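Local coordinates for P91 (Metagenome, PDB 4ZI5), which hydrolyses phosphotriesters as a promiscuous activity and belongs to the dienelactone hydrolase family of alpha/beta hydrolases, at residues A[25-29]-A[78-82]; A[31-35]-A[114-120]; A[40-44]-A[119-125]. All blocks are in the same frame, centred on the assembly; numbering follows the deposited sequence.

Three contacts that cross along the chain tie distant parts of this alpha/beta hydrolase together. After strand 15-23, strand 26-34 supplies the first two: its start meets the loop after strand 71-74 in interaction 1, closing a loop of 48 intervening residues, and its end meets the terminus of helix 100-115 in interaction 2, closing one of 78. Strand 42-48 then joins 120-121 and 125-130 in interaction 3, across 74 residues. The first segments all precede the second ones, in the same order, so every pair of contacts crosses and none nests. Interactions 2 and 3, centres 8 Å apart, share Glu119 and Val120; interaction 1 lies 18 Å from interaction 2, centre to centre.

Interaction 1: residues A[25-29]-A[78-82]; sequences ATRCI and HGDAQ
Residues 26-29 run extended as the start of strand 26-34 in the alpha/beta hydrolase sheet, while 78-82 is an irregular loop following strand 71-74, turning tightly beside it. The CA atoms of Cys28 and Gly79 come within 4.3 Å, those of Ile29 and Ala81 within 5.4 Å. Gly79 takes phi/psi 95/149, a glycine conformation; a CB here would also clash with Thr26 CG2, which lies 3.8 Å from Gly79 CA. Asp80 and Ala81 follow with positive phi (54/29 and 49/34), and Gln82 N closes the turn on Gly79 O at 3.1 Å. One backbone hydrogen bond joins the segments, Asp80 N to Arg27 O at 2.8 Å. Asp76 accepts from the backbone N atoms of Ile29, Gly79 and Ala81, so the loop between strand 71-74 and helix 90-97 is pinned to the start of strand 26-34. Ile29, chi1 m and chi2 t, places CD1 4.3 Å from Ala81 CB. A water bridges Asp80 OD1 (it donates, 2.8 Å) and Arg27 N (it accepts, 2.9 Å).

Interaction 2: residues A[31-35]-A[114-120]; sequences EFHWD and LTAQPEV
No hydrogen bond links 31-35 to 114-120; Phe32 makes most of the contact. Residues 31-34 are extended strand, with Phe32 (chi1 t, 180°) and Trp34 (chi1 p, 83°) turning their rings to the segment 114-120, which leaves helix 100-115 and turns back into the sheet. The backbones stay well apart: CA to CA is 7.8 Å for Phe32 and Leu114, and 8.0 Å for Trp34 and Glu119. Leu114, chi1 t and chi2 p, is the first residue to meet the Phe32 ring, its CD1 4.2 Å from Phe32 CE1 near the ring plane. Its carbonyl O accepts from Gln117 N at 3.0 Å as the helix gives way. Gln117 then covers one face of the Phe32 ring: CG stands 3.9 Å from the centroid, 16° off the normal, in a CH-pi contact, and CB is 3.7 Å from Phe32 CZ. Its amide is held elsewhere, by Ala113 O and Arg17. A type I turn runs from Gln117 to Val120, closed by Val120 N to Gln117 O at 3.1 Å. Within it Glu119, chi1 m, brings OE1 to 3.5 Å from Phe32 CE2, while OE2 lies over a face of the Trp34 indole, 3.8 Å from NE1. That carboxylate forms a salt bridge with Arg17, which also makes a cation-pi contact with Trp34. Val120 CG2 ends the series, 4.1 Å from Phe32 CE1 at the ring edge. Phe32 thus packs against the end of a beta-alpha-beta connection, from strand 71-74 through helix 100-115 to 120-121 and 125-130, parallel strands on either side of 42-48.

Interaction 3: residues A[40-44]-A[119-125]; sequences GPRPG and EVDGSKV
Three backbone hydrogen bonds carry this parallel pairing of the start of strand 42-48 with the segment 119-125. Arg42 N donates to Glu119 O at 2.8 Å, Asp121 N donates to Arg42 O at 2.9 Å, and Gly44 N donates to Lys124 O at 2.9 Å. Arg42 thus sits between Glu119 and Asp121, bridging to Val120 with CA atoms 5.1 Å apart, whereas Gly44 bridges to Val125 with CA atoms 4.7 Å apart. The partner segment changes course between these bridges in a type I turn from Asp121 to Lys124, closed by Lys124 N to Asp121 O at 2.9 Å. Asp121, chi1 t, braces the corner as an Asx turn: its OD1 accepts from Ser123 N at 3.0 Å and from Ser123 OG at 2.7 Å. Short CA-H...O contacts supplement the pairing, among them Pro41 CA to Glu119 O at 3.3 Å and Val125 CA to Gly44 O at 3.2 Å. The Arg42 side chain, chi1 p and chi3 p, curls back so that NH2 and NE reach Gly40 O at 2.9 and 3.2 Å; Glu119 CG lies over one guanidinium face, 4.0 Å from NH2. Arg42 NH1 bonds to Asp35 O. Around the backbone bonds, the CB carbons of Pro41 and Asp121, and of Pro43 and Lys124, lie 4.1 Å apart. Gly44 CA lies 4.0 Å from Val120 CG1, where any CB would clash. Parallel pairing turns the amides of Arg42 and Gly44 to this neighbour, and prolines at 41 and 43, which have no amide hydrogen to give, cost none of these bonds.

Interaction 1: residues A[25-29]-A[78-82]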
ATOM      1  N   ALA A  25      25.517   6.677  29.435  1.00 25.56           N
ATOM      2  CA  ALA A  25      26.314   5.588  30.004  1.00 25.88           C
ATOM      3  C   ALA A  25      26.119   4.239  29.305  1.00 25.59           C
ATOM      4  O   ALA A  25      26.792   3.282  29.640  1.00 26.57           O
ATOM      5  CB  ALA A  25      26.013   5.439  31.498  1.00 28.25           C
ATOM      6  N   THR A  26      25.176   4.137  28.371  1.00 24.60           N
ATOM      7  CA  THR A  26      24.887   2.850  27.735  1.00 24.87           C
ATOM      8  C   THR A  26      25.726   2.700  26.484  1.00 23.27           C
ATOM      9  O   THR A  26      25.711   3.583  25.629  1.00 23.86           O
ATOM     10  CB  THR A  26      23.393   2.737  27.411  1.00 26.12           C
ATOM     11  OG1 THR A  26      22.670   2.791  28.639  1.00 25.90           O
ATOM     12  CG2 THR A  26      23.073   1.425  26.689  1.00 26.63           C
ATOM     13  N   ARG A  27      26.481   1.604  26.389  1.00 21.80           N
ATOM     14  CA  ARG A  27      27.289   1.315  25.202  1.00 21.48           C
ATOM     15  C   ARG A  27      26.503   0.391  24.296  1.00 20.32           C
ATOM     16  O   ARG A  27      26.007  -0.657  24.744  1.00 21.38           O
ATOM     17  CB  ARG A  27      28.600   0.657  25.570  1.00 23.28           C
ATOM     18  CG  ARG A  27      29.492   1.557  26.411  1.00 26.21           C
ATOM     19  CD  ARG A  27      30.938   1.076  26.385  1.00 26.98           C
ATOM     20  NE  ARG A  27      31.805   2.052  27.004  1.00 30.56           N
ATOM     21  CZ  ARG A  27      32.187   3.212  26.464  1.00 30.97           C
ATOM     22  NH1 ARG A  27      31.820   3.575  25.250  1.00 31.01           N
ATOM     23  NH2 ARG A  27      32.975   4.019  27.158  1.00 33.90           N
ATOM     24  N   CYS A  28      26.388   0.786  23.034  1.00 18.40           N
ATOM     25  CA  CYS A  28      25.642   0.043  22.040  1.00 17.41           C
ATOM     26  C   CYS A  28      26.572  -0.533  20.980  1.00 16.94           C
ATOM     27  O   CYS A  28      27.614   0.035  20.657  1.00 16.83           O
ATOM     28  CB  CYS A  28      24.589   0.946  21.402  1.00 17.19           C
ATOM     29  SG  CYS A  28      23.415   1.659  22.585  1.00 17.80           S
ATOM     30  N   ILE A  29      26.194  -1.691  20.457  1.00 16.14           N
ATOM     31  CA  ILE A  29      26.949  -2.341  19.405  1.00 15.86           C
ATOM     32  C   ILE A  29      26.004  -2.691  18.266  1.00 14.95           C
ATOM     33  O   ILE A  29      25.325  -3.714  18.288  1.00 14.29           O
ATOM     34  CB  ILE A  29      27.666  -3.604  19.883  1.00 16.82           C
ATOM     35  CG1 ILE A  29      28.329  -3.393  21.274  1.00 19.00           C
ATOM     36  CG2 ILE A  29      28.702  -3.983  18.839  1.00 16.71           C
ATOM     37  CD1 ILE A  29      28.573  -4.692  22.026  1.00 21.44           C
ATOM     38  N   HIS A  78      18.938  -1.894  23.153  1.00 18.21           N
ATOM     39  CA  HIS A  78      19.088  -2.322  24.531  1.00 19.18           C
ATOM     40  C   HIS A  78      20.451  -2.037  25.120  1.00 19.26           C
ATOM     41  O   HIS A  78      20.554  -1.788  26.324  1.00 19.34           O
ATOM     42  CB  HIS A  78      18.745  -3.800  24.654  1.00 19.11           C
ATOM     43  CG  HIS A  78      17.361  -4.128  24.202  1.00 19.84           C
ATOM     44  ND1 HIS A  78      16.311  -3.237  24.299  1.00 20.93           N
ATOM     45  CD2 HIS A  78      16.850  -5.251  23.661  1.00 19.77           C
ATOM     46  CE1 HIS A  78      15.220  -3.796  23.819  1.00 20.85           C
ATOM     47  NE2 HIS A  78      15.517  -5.020  23.433  1.00 20.42           N
ATOM     48  N   GLY A  79      21.494  -2.019  24.299  1.00 18.61           N
ATOM     49  CA  GLY A  79      22.864  -1.854  24.796  1.00 18.80           C
ATOM     50  C   GLY A  79      23.532  -3.192  24.994  1.00 19.47           C
ATOM     51  O   GLY A  79      22.857  -4.190  25.269  1.00 18.60           O
ATOM     52  N   ASP A  80      24.853  -3.213  24.814  1.00 20.53           N
ATOM     53  CA  ASP A  80      25.672  -4.432  24.867  1.00 23.18           C
ATOM     54  C   ASP A  80      25.185  -5.557  23.931  1.00 21.28           C
ATOM     55  O   ASP A  80      25.396  -6.744  24.199  1.00 19.45           O
ATOM     56  CB  ASP A  80      25.762  -4.941  26.329  1.00 26.23           C
ATOM     57  CG  ASP A  80      25.974  -3.804  27.332  1.00 32.63           C
ATOM     58  OD1 ASP A  80      26.507  -2.737  26.937  1.00 35.07           O
ATOM     59  OD2 ASP A  80      25.597  -3.964  28.517  1.00 37.92           O
ATOM     60  N   ALA A  81      24.552  -5.170  22.819  1.00 19.77           N
ATOM     61  CA  ALA A  81      23.916  -6.107  21.893  1.00 20.90           C
ATOM     62  C   ALA A  81      23.003  -7.143  22.566  1.00 19.93           C
ATOM     63  O   ALA A  81      22.888  -8.261  22.077  1.00 20.15           O
ATOM     64  CB  ALA A  81      24.966  -6.787  21.020  1.00 20.85           C
ATOM     65  N   GLN A  82      22.322  -6.752  23.648  1.00 21.30           N
ATOM     66  CA  GLN A  82      21.534  -7.694  24.435  1.00 22.81           C
ATOM     67  C   GLN A  82      20.291  -8.152  23.691  1.00 21.90           C
ATOM     68  O   GLN A  82      19.613  -7.353  23.046  1.00 21.18           O
ATOM     69  CB  GLN A  82      21.039  -7.104  25.754  1.00 26.30           C
ATOM     70  CG  GLN A  82      22.098  -6.798  26.797  1.00 30.68           C
ATOM     71  CD  GLN A  82      21.489  -6.024  27.964  1.00 34.79           C
ATOM     72  OE1 GLN A  82      20.799  -6.614  28.790  1.00 33.85           O
ATOM     73  NE2 GLN A  82      21.688  -4.698  27.999  1.00 34.56           N
TER
HETATM   74  O   HOH W   1      26.407  -0.390  28.506  1.00 35.26           O

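Interaction 2: residues A[31-35]-A[114-120]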
ATOM      1  N   GLU A  31      25.272  -3.185  13.936  1.00 15.80           N
ATOM      2  CA  GLU A  31      25.920  -3.841  12.807  1.00 15.60           C
ATOM      3  C   GLU A  31      25.563  -3.117  11.528  1.00 15.38           C
ATOM      4  O   GLU A  31      24.382  -2.961  11.207  1.00 14.66           O
ATOM      5  CB  GLU A  31      25.522  -5.342  12.715  1.00 17.67           C
ATOM      6  CG  GLU A  31      26.372  -6.120  11.729  1.00 17.99           C
ATOM      7  CD  GLU A  31      26.023  -7.575  11.699  1.00 18.59           C
ATOM      8  OE1 GLU A  31      26.801  -8.359  12.278  1.00 18.99           O
ATOM      9  OE2 GLU A  31      24.967  -7.929  11.128  1.00 17.35           O
ATOM     10  N   PHE A  32      26.602  -2.671  10.821  1.00 14.01           N
ATOM     11  CA  PHE A  32      26.498  -1.813   9.648  1.00 13.39           C
ATOM     12  C   PHE A  32      26.739  -2.654   8.403  1.00 13.74           C
ATOM     13  O   PHE A  32      27.765  -3.333   8.296  1.00 12.70           O
ATOM     14  CB  PHE A  32      27.535  -0.706   9.736  1.00 13.03           C
ATOM     15  CG  PHE A  32      27.530   0.238   8.589  1.00 13.30           C
ATOM     16  CD1 PHE A  32      26.517   1.179   8.445  1.00 13.54           C
ATOM     17  CD2 PHE A  32      28.569   0.221   7.656  1.00 13.87           C
ATOM     18  CE1 PHE A  32      26.526   2.068   7.402  1.00 12.92           C
ATOM     19  CE2 PHE A  32      28.601   1.114   6.604  1.00 14.19           C
ATOM     20  CZ  PHE A  32      27.583   2.054   6.481  1.00 13.88           C
ATOM     21  N   HIS A  33      25.790  -2.574   7.457  1.00 13.69           N
ATOM     22  CA  HIS A  33      25.817  -3.335   6.215  1.00 14.43           C
ATOM     23  C   HIS A  33      25.939  -2.430   5.013  1.00 14.36           C
ATOM     24  O   HIS A  33      25.206  -1.439   4.882  1.00 13.85           O
ATOM     25  CB  HIS A  33      24.545  -4.157   6.087  1.00 15.25           C
ATOM     26  CG  HIS A  33      24.400  -5.204   7.138  1.00 15.49           C
ATOM     27  ND1 HIS A  33      24.373  -6.544   6.843  1.00 16.24           N
ATOM     28  CD2 HIS A  33      24.277  -5.110   8.487  1.00 15.41           C
ATOM     29  CE1 HIS A  33      24.257  -7.236   7.962  1.00 15.92           C
ATOM     30  NE2 HIS A  33      24.184  -6.393   8.972  1.00 15.99           N
ATOM     31  N   TRP A  34      26.856  -2.778   4.117  1.00 15.00           N
ATOM     32  CA  TRP A  34      27.026  -2.025   2.879  1.00 15.72           C
ATOM     33  C   TRP A  34      27.621  -2.920   1.773  1.00 16.67           C
ATOM     34  O   TRP A  34      28.177  -4.006   2.049  1.00 16.18           O
ATOM     35  CB  TRP A  34      27.882  -0.754   3.132  1.00 15.53           C
ATOM     36  CG  TRP A  34      29.355  -1.004   3.130  1.00 15.73           C
ATOM     37  CD1 TRP A  34      30.255  -0.643   2.142  1.00 15.82           C
ATOM     38  CD2 TRP A  34      30.120  -1.697   4.135  1.00 15.12           C
ATOM     39  NE1 TRP A  34      31.514  -1.085   2.478  1.00 16.29           N
ATOM     40  CE2 TRP A  34      31.462  -1.716   3.700  1.00 14.93           C
ATOM     41  CE3 TRP A  34      29.800  -2.306   5.351  1.00 14.67           C
ATOM     42  CZ2 TRP A  34      32.484  -2.332   4.438  1.00 14.80           C
ATOM     43  CZ3 TRP A  34      30.826  -2.932   6.085  1.00 14.79           C
ATOM     44  CH2 TRP A  34      32.137  -2.942   5.620  1.00 14.28           C
ATOM     45  N   ASP A  35      27.447  -2.469   0.529  1.00 16.41           N
ATOM     46  CA  ASP A  35      28.064  -3.118  -0.631  1.00 18.93           C
ATOM     47  C   ASP A  35      29.428  -2.477  -0.887  1.00 20.42           C
ATOM     48  O   ASP A  35      29.499  -1.320  -1.306  1.00 18.97           O
ATOM     49  CB  ASP A  35      27.148  -2.929  -1.851  1.00 20.08           C
ATOM     50  CG  ASP A  35      27.621  -3.679  -3.097  1.00 21.65           C
ATOM     51  OD1 ASP A  35      28.699  -4.320  -3.119  1.00 23.56           O
ATOM     52  OD2 ASP A  35      26.846  -3.669  -4.060  1.00 21.86           O
ATOM     53  N   LEU A 114      24.695   5.717  12.429  1.00 14.33           N
ATOM     54  CA  LEU A 114      24.549   5.606  10.976  1.00 13.99           C
ATOM     55  C   LEU A 114      25.249   6.741  10.221  1.00 13.40           C
ATOM     56  O   LEU A 114      26.056   6.488   9.325  1.00 12.66           O
ATOM     57  CB  LEU A 114      23.068   5.574  10.588  1.00 14.08           C
ATOM     58  CG  LEU A 114      22.790   5.545   9.085  1.00 14.12           C
ATOM     59  CD1 LEU A 114      23.128   4.183   8.514  1.00 14.06           C
ATOM     60  CD2 LEU A 114      21.332   5.936   8.806  1.00 14.48           C
ATOM     61  N   THR A 115      24.904   7.971  10.582  1.00 13.85           N
ATOM     62  CA  THR A 115      25.373   9.163   9.868  1.00 15.20           C
ATOM     63  C   THR A 115      26.891   9.396  10.027  1.00 15.26           C
ATOM     64  O   THR A 115      27.518   9.973   9.163  1.00 14.46           O
ATOM     65  CB  THR A 115      24.571  10.439  10.260  1.00 17.22           C
ATOM     66  OG1 THR A 115      24.774  10.765  11.623  1.00 21.59           O
ATOM     67  CG2 THR A 115      23.101  10.236  10.044  1.00 16.66           C
ATOM     68  N   ALA A 116      27.455   8.871  11.104  1.00 14.72           N
ATOM     69  CA  ALA A 116      28.895   8.819  11.302  1.00 16.08           C
ATOM     70  C   ALA A 116      29.673   7.988  10.283  1.00 16.25           C
ATOM     71  O   ALA A 116      30.875   8.209  10.125  1.00 16.65           O
ATOM     72  CB  ALA A 116      29.194   8.306  12.680  1.00 16.04           C
ATOM     73  N   GLN A 117      29.023   7.055   9.584  1.00 14.92           N
ATOM     74  CA  GLN A 117      29.760   6.167   8.703  1.00 14.77           C
ATOM     75  C   GLN A 117      30.030   6.881   7.397  1.00 14.74           C
ATOM     76  O   GLN A 117      29.114   7.476   6.838  1.00 13.47           O
ATOM     77  CB  GLN A 117      29.022   4.851   8.480  1.00 14.91           C
ATOM     78  CG  GLN A 117      28.607   4.128   9.746  1.00 15.24           C
ATOM     79  CD  GLN A 117      29.746   3.997  10.740  1.00 15.37           C
ATOM     80  OE1 GLN A 117      30.831   3.530  10.384  1.00 16.04           O
ATOM     81  NE2 GLN A 117      29.531   4.468  11.968  1.00 15.83           N
ATOM     82  N   PRO A 118      31.288   6.819   6.888  1.00 15.78           N
ATOM     83  CA  PRO A 118      31.609   7.599   5.672  1.00 15.28           C
ATOM     84  C   PRO A 118      30.895   7.200   4.372  1.00 15.96           C
ATOM     85  O   PRO A 118      30.852   7.996   3.426  1.00 16.26           O
ATOM     86  CB  PRO A 118      33.134   7.438   5.527  1.00 15.87           C
ATOM     87  CG  PRO A 118      33.597   7.055   6.894  1.00 16.57           C
ATOM     88  CD  PRO A 118      32.503   6.208   7.467  1.00 16.02           C
ATOM     89  N   GLU A 119      30.326   6.004   4.336  1.00 14.89           N
ATOM     90  CA  GLU A 119      29.532   5.551   3.210  1.00 15.51           C
ATOM     91  C   GLU A 119      28.135   6.176   3.134  1.00 15.84           C
ATOM     92  O   GLU A 119      27.453   5.993   2.125  1.00 17.44           O
ATOM     93  CB  GLU A 119      29.365   4.026   3.256  1.00 15.23           C
ATOM     94  CG  GLU A 119      30.655   3.245   3.184  1.00 15.27           C
ATOM     95  CD  GLU A 119      31.259   2.926   4.540  1.00 15.13           C
ATOM     96  OE1 GLU A 119      30.900   3.554   5.581  1.00 14.57           O
ATOM     97  OE2 GLU A 119      32.132   2.033   4.559  1.00 14.44           O
ATOM     98  N   VAL A 120      27.717   6.885   4.177  1.00 14.90           N
ATOM     99  CA  VAL A 120      26.362   7.442   4.275  1.00 15.21           C
ATOM    100  C   VAL A 120      26.345   8.900   3.868  1.00 15.84           C
ATOM    101  O   VAL A 120      27.099   9.704   4.406  1.00 14.74           O
ATOM    102  CB  VAL A 120      25.818   7.307   5.722  1.00 15.00           C
ATOM    103  CG1 VAL A 120      24.437   7.962   5.900  1.00 14.81           C
ATOM    104  CG2 VAL A 120      25.720   5.834   6.094  1.00 14.89           C
TER

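Interaction 3: residues A[40-44]-A[119-125]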
ATOM      1  N   GLY A  40      31.448   5.354  -2.725  1.00 28.48           N
ATOM      2  CA  GLY A  40      30.965   6.703  -2.438  1.00 29.64           C
ATOM      3  C   GLY A  40      29.716   6.766  -1.563  1.00 29.44           C
ATOM      4  O   GLY A  40      29.130   5.721  -1.224  1.00 28.85           O
ATOM      5  N   PRO A  41      29.296   7.989  -1.197  1.00 28.22           N
ATOM      6  CA  PRO A  41      28.185   8.136  -0.270  1.00 27.18           C
ATOM      7  C   PRO A  41      26.890   7.624  -0.881  1.00 24.55           C
ATOM      8  O   PRO A  41      26.746   7.605  -2.106  1.00 23.85           O
ATOM      9  CB  PRO A  41      28.123   9.649  -0.010  1.00 29.65           C
ATOM     10  CG  PRO A  41      29.458  10.175  -0.441  1.00 29.97           C
ATOM     11  CD  PRO A  41      29.815   9.308  -1.608  1.00 30.09           C
ATOM     12  N   ARG A  42      25.999   7.124  -0.038  1.00 20.94           N
ATOM     13  CA  ARG A  42      24.735   6.552  -0.515  1.00 19.07           C
ATOM     14  C   ARG A  42      23.695   6.729   0.557  1.00 17.53           C
ATOM     15  O   ARG A  42      24.046   6.961   1.718  1.00 17.04           O
ATOM     16  CB  ARG A  42      24.909   5.070  -0.865  1.00 19.04           C
ATOM     17  CG  ARG A  42      25.115   4.169   0.343  1.00 18.84           C
ATOM     18  CD  ARG A  42      25.975   2.951   0.054  1.00 18.43           C
ATOM     19  NE  ARG A  42      27.372   3.312  -0.188  1.00 19.89           N
ATOM     20  CZ  ARG A  42      28.357   2.455  -0.482  1.00 20.23           C
ATOM     21  NH1 ARG A  42      28.119   1.163  -0.583  1.00 19.91           N
ATOM     22  NH2 ARG A  42      29.588   2.922  -0.667  1.00 21.26           N
ATOM     23  N   PRO A  43      22.406   6.609   0.203  1.00 16.56           N
ATOM     24  CA  PRO A  43      21.439   6.758   1.275  1.00 15.17           C
ATOM     25  C   PRO A  43      21.608   5.729   2.404  1.00 14.66           C
ATOM     26  O   PRO A  43      21.936   4.566   2.150  1.00 13.94           O
ATOM     27  CB  PRO A  43      20.093   6.596   0.577  1.00 15.84           C
ATOM     28  CG  PRO A  43      20.364   6.920  -0.856  1.00 17.50           C
ATOM     29  CD  PRO A  43      21.764   6.436  -1.117  1.00 17.36           C
ATOM     30  N   GLY A  44      21.372   6.199   3.632  1.00 14.19           N
ATOM     31  CA  GLY A  44      21.503   5.404   4.855  1.00 13.40           C
ATOM     32  C   GLY A  44      20.152   5.063   5.472  1.00 13.00           C
ATOM     33  O   GLY A  44      19.218   5.879   5.436  1.00 12.43           O
ATOM     34  N   GLU A 119      30.326   6.004   4.336  1.00 14.89           N
ATOM     35  CA  GLU A 119      29.532   5.551   3.210  1.00 15.51           C
ATOM     36  C   GLU A 119      28.135   6.176   3.134  1.00 15.84           C
ATOM     37  O   GLU A 119      27.453   5.993   2.125  1.00 17.44           O
ATOM     38  CB  GLU A 119      29.365   4.026   3.256  1.00 15.23           C
ATOM     39  CG  GLU A 119      30.655   3.245   3.184  1.00 15.27           C
ATOM     40  CD  GLU A 119      31.259   2.926   4.540  1.00 15.13           C
ATOM     41  OE1 GLU A 119      30.900   3.554   5.581  1.00 14.57           O
ATOM     42  OE2 GLU A 119      32.132   2.033   4.559  1.00 14.44           O
ATOM     43  N   VAL A 120      27.717   6.885   4.177  1.00 14.90           N
ATOM     44  CA  VAL A 120      26.362   7.442   4.275  1.00 15.21           C
ATOM     45  C   VAL A 120      26.345   8.900   3.868  1.00 15.84           C
ATOM     46  O   VAL A 120      27.099   9.704   4.406  1.00 14.74           O
ATOM     47  CB  VAL A 120      25.818   7.307   5.722  1.00 15.00           C
ATOM     48  CG1 VAL A 120      24.437   7.962   5.900  1.00 14.81           C
ATOM     49  CG2 VAL A 120      25.720   5.834   6.094  1.00 14.89           C
ATOM     50  N   ASP A 121      25.445   9.211   2.927  1.00 16.57           N
ATOM     51  CA  ASP A 121      25.016  10.568   2.603  1.00 16.66           C
ATOM     52  C   ASP A 121      24.041  11.014   3.696  1.00 17.33           C
ATOM     53  O   ASP A 121      22.862  10.578   3.738  1.00 16.31           O
ATOM     54  CB  ASP A 121      24.326  10.561   1.254  1.00 17.44           C
ATOM     55  CG  ASP A 121      23.799  11.917   0.847  1.00 18.20           C
ATOM     56  OD1 ASP A 121      23.821  12.859   1.644  1.00 18.69           O
ATOM     57  OD2 ASP A 121      23.379  11.999  -0.314  1.00 20.82           O
ATOM     58  N   GLY A 122      24.535  11.876   4.587  1.00 17.59           N
ATOM     59  CA  GLY A 122      23.766  12.326   5.752  1.00 18.42           C
ATOM     60  C   GLY A 122      22.497  13.087   5.421  1.00 18.14           C
ATOM     61  O   GLY A 122      21.594  13.173   6.263  1.00 18.74           O
ATOM     62  N   SER A 123      22.410  13.611   4.202  1.00 18.18           N
ATOM     63  CA  SER A 123      21.216  14.312   3.750  1.00 19.65           C
ATOM     64  C   SER A 123      20.116  13.353   3.312  1.00 19.57           C
ATOM     65  O   SER A 123      18.995  13.794   3.078  1.00 20.52           O
ATOM     66  CB  SER A 123      21.534  15.271   2.586  1.00 20.30           C
ATOM     67  OG  SER A 123      21.806  14.574   1.369  1.00 18.90           O
ATOM     68  N   LYS A 124      20.446  12.072   3.127  1.00 17.87           N
ATOM     69  CA  LYS A 124      19.509  11.066   2.606  1.00 17.82           C
ATOM     70  C   LYS A 124      19.470   9.873   3.557  1.00 16.43           C
ATOM     71  O   LYS A 124      20.053   8.803   3.279  1.00 15.87           O
ATOM     72  CB  LYS A 124      19.932  10.607   1.215  1.00 19.47           C
ATOM     73  CG  LYS A 124      19.807  11.722   0.155  1.00 23.14           C
ATOM     74  CD  LYS A 124      20.133  11.175  -1.222  1.00 26.84           C
ATOM     75  CE  LYS A 124      20.177  12.291  -2.262  1.00 30.48           C
ATOM     76  NZ  LYS A 124      19.667  11.751  -3.547  1.00 32.82           N
ATOM     77  N   VAL A 125      18.742  10.050   4.658  1.00 15.41           N
ATOM     78  CA  VAL A 125      18.614   8.986   5.636  1.00 14.93           C
ATOM     79  C   VAL A 125      17.165   8.636   5.940  1.00 14.42           C
ATOM     80  O   VAL A 125      16.275   9.472   5.849  1.00 14.27           O
ATOM     81  CB  VAL A 125      19.361   9.329   6.930  1.00 15.22           C
ATOM     82  CG1 VAL A 125      20.876   9.308   6.658  1.00 15.49           C
ATOM     83  CG2 VAL A 125      18.894  10.654   7.504  1.00 15.57           C
TER